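Local coordinates for magnesium and cobalt efflux protein (Bordetella parapertussis, PDB 3JTF), which binds AMP through its paired CBS domains, a presumably regulatory part of a longer protein that probably takes part in magnesium and cobalt ion transport, at the interface of chains A and B. Sequence-based numbering; all coordinates share one arbitrary frame. Chains: chain A/B, Magnesium and cobalt efflux protein.

The interface of chains A and B. Residues chain A 91, 121-122, 124-126, 128; chain B 91, 95, 121, 124-125, 128.
Apolar packing between two copies of the same helix is exemplified by the C-terminal helices 117-126 of this CBS domain pair, which meet about a two-fold axis. A:Val125 sits near the middle and can be followed outward. Its CB faces the guanidinium nitrogen NH2 of B:Arg95. From there the branches part. CG1, anti to the backbone N (chi1 174°), meets B:Leu91 CD2 tip to tip at 3.8 Å, and B:Arg95, crossing the valine obliquely, brings NH2 near the same methyl. CG2, anti to the carbonyl carbon, turns towards the axis, where it touches B:Val125 CG2 at 3.7 Å, its own counterpart, and is also flanked by B:Ile124 CG2 and B:Leu121 CD2.

The twin valine repeats the pattern: B:Val125, with chi1 167°, sends CG2 to A:Leu121 CD2 at 3.7 Å, the two side chains crossing at about a right angle, while its CG1 points at A:Leu91 CD1. Beside them the A:Leu121 and B:Leu121 side chains cross obliquely, with their CB atoms 3.9 Å apart, so the helices approach closely here.

Polar groups stay at the margin. B:Arg95 is extended from CG to NE, and its guanidinium lies with one face over B:Leu91 CD2, 3.8 Å from the plane. A:Glu122 OE2 comes to 4.3 Å from B:Arg95 NE, too far for a salt bridge, although opposite charges at this range could attract weakly. The glutamate contributes more plainly through its CG, which rests against B:Leu121 CD1.

At the far end A:Ile128 CD1 presses on B:Ile128 CG2 at 3.4 Å, but the B residue is poorly ordered and this snugness deserves little weight. The patch thus joins helix 117-126 of each chain, flanked by helix 87-95 of chain A and helix 87-96 of chain B, in the second CBS repeat; the two-fold pairing may reflect a dimer of the full protein.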
# COMPACT_ATOMS: atom_id res chain seq x y z
N LEU A 91 -13.05 -12.51 3.45
CA LEU A 91 -11.75 -12.95 2.93
C LEU A 91 -11.91 -13.57 1.52
O LEU A 91 -11.20 -13.22 0.59
CB LEU A 91 -11.12 -13.98 3.88
CG LEU A 91 -9.58 -14.09 3.83
CD1 LEU A 91 -9.13 -15.52 4.06
CD2 LEU A 91 -8.99 -13.56 2.55
N LEU A 121 -6.71 -10.81 7.26
CA LEU A 121 -5.63 -11.78 7.41
C LEU A 121 -4.93 -11.74 8.80
O LEU A 121 -4.66 -12.78 9.43
CB LEU A 121 -4.60 -11.55 6.28
CG LEU A 121 -5.07 -11.80 4.84
CD1 LEU A 121 -4.03 -11.32 3.79
CD2 LEU A 121 -5.38 -13.23 4.64
N GLU A 122 -4.65 -10.53 9.27
CA GLU A 122 -4.05 -10.36 10.60
C GLU A 122 -4.90 -10.99 11.67
O GLU A 122 -4.37 -11.70 12.50
CB GLU A 122 -3.80 -8.89 10.90
CG GLU A 122 -2.59 -8.39 10.17
CD GLU A 122 -2.29 -6.92 10.39
OE1 GLU A 122 -3.23 -6.16 10.72
OE2 GLU A 122 -1.11 -6.50 10.20
N ILE A 124 -7.13 -13.41 11.26
CA ILE A 124 -7.10 -14.88 11.12
C ILE A 124 -5.80 -15.49 11.62
O ILE A 124 -5.80 -16.55 12.24
CB ILE A 124 -7.35 -15.32 9.66
CG1 ILE A 124 -8.73 -14.83 9.23
CG2 ILE A 124 -7.21 -16.80 9.55
CD1 ILE A 124 -9.02 -14.98 7.75
N VAL A 125 -4.68 -14.82 11.37
CA VAL A 125 -3.40 -15.30 11.92
C VAL A 125 -3.36 -15.22 13.44
O VAL A 125 -2.84 -16.13 14.08
CB VAL A 125 -2.18 -14.56 11.32
CG1 VAL A 125 -0.90 -15.00 12.03
CG2 VAL A 125 -2.12 -14.81 9.83
N GLY A 126 -3.91 -14.17 14.03
CA GLY A 126 -3.98 -14.09 15.50
C GLY A 126 -4.91 -15.14 16.15
O GLY A 126 -4.77 -15.45 17.33
N ILE A 128 -5.00 -18.31 15.30
CA ILE A 128 -4.39 -19.64 15.15
C ILE A 128 -4.12 -20.27 16.52
O ILE A 128 -3.54 -19.63 17.40
CB ILE A 128 -3.06 -19.58 14.32
CG1 ILE A 128 -3.35 -19.23 12.86
CG2 ILE A 128 -2.29 -20.92 14.40
CD1 ILE A 128 -2.10 -19.19 11.98
N LEU B 91 6.91 -12.13 9.86
CA LEU B 91 5.65 -11.46 10.16
C LEU B 91 5.78 -10.51 11.38
O LEU B 91 5.33 -9.39 11.32
CB LEU B 91 4.55 -12.48 10.43
CG LEU B 91 3.19 -11.80 10.70
CD1 LEU B 91 2.81 -10.75 9.64
CD2 LEU B 91 2.09 -12.91 10.82
N ARG B 95 5.44 -6.50 11.24
CA ARG B 95 4.39 -5.87 12.05
C ARG B 95 4.97 -4.76 12.94
O ARG B 95 4.31 -3.75 13.18
CB ARG B 95 3.65 -6.89 12.93
CG ARG B 95 2.49 -7.65 12.24
CD ARG B 95 1.90 -8.71 13.21
NE ARG B 95 0.77 -9.50 12.67
CZ ARG B 95 0.30 -10.58 13.28
NH1 ARG B 95 0.86 -10.97 14.41
NH2 ARG B 95 -0.73 -11.27 12.78
N LEU B 121 1.33 -12.89 5.12
CA LEU B 121 0.02 -13.11 5.75
C LEU B 121 -0.79 -14.09 4.92
O LEU B 121 -1.37 -15.01 5.45
CB LEU B 121 -0.74 -11.80 5.89
CG LEU B 121 -0.30 -10.89 7.02
CD1 LEU B 121 -0.95 -9.49 6.82
CD2 LEU B 121 -0.69 -11.52 8.33
N ILE B 124 0.67 -17.71 5.30
CA ILE B 124 0.35 -18.21 6.64
C ILE B 124 -1.13 -18.60 6.73
O ILE B 124 -1.44 -19.69 7.19
CB ILE B 124 0.74 -17.23 7.79
CG1 ILE B 124 2.26 -17.03 7.85
CG2 ILE B 124 0.18 -17.74 9.16
CD1 ILE B 124 2.75 -15.98 8.88
N VAL B 125 -2.05 -17.74 6.29
CA VAL B 125 -3.48 -18.09 6.28
C VAL B 125 -3.79 -19.24 5.32
O VAL B 125 -4.57 -20.11 5.65
CB VAL B 125 -4.36 -16.90 5.90
CG1 VAL B 125 -5.77 -17.35 5.60
CG2 VAL B 125 -4.34 -15.88 7.03
N ILE B 128 -3.44 -22.62 6.95
CA ILE B 128 -4.31 -22.90 8.11
C ILE B 128 -5.75 -23.18 7.66
O ILE B 128 -5.98 -23.93 6.71
CB ILE B 128 -4.28 -21.76 9.19
CG1 ILE B 128 -5.25 -20.61 8.90
CG2 ILE B 128 -2.89 -21.19 9.36
CD1 ILE B 128 -5.61 -19.84 10.16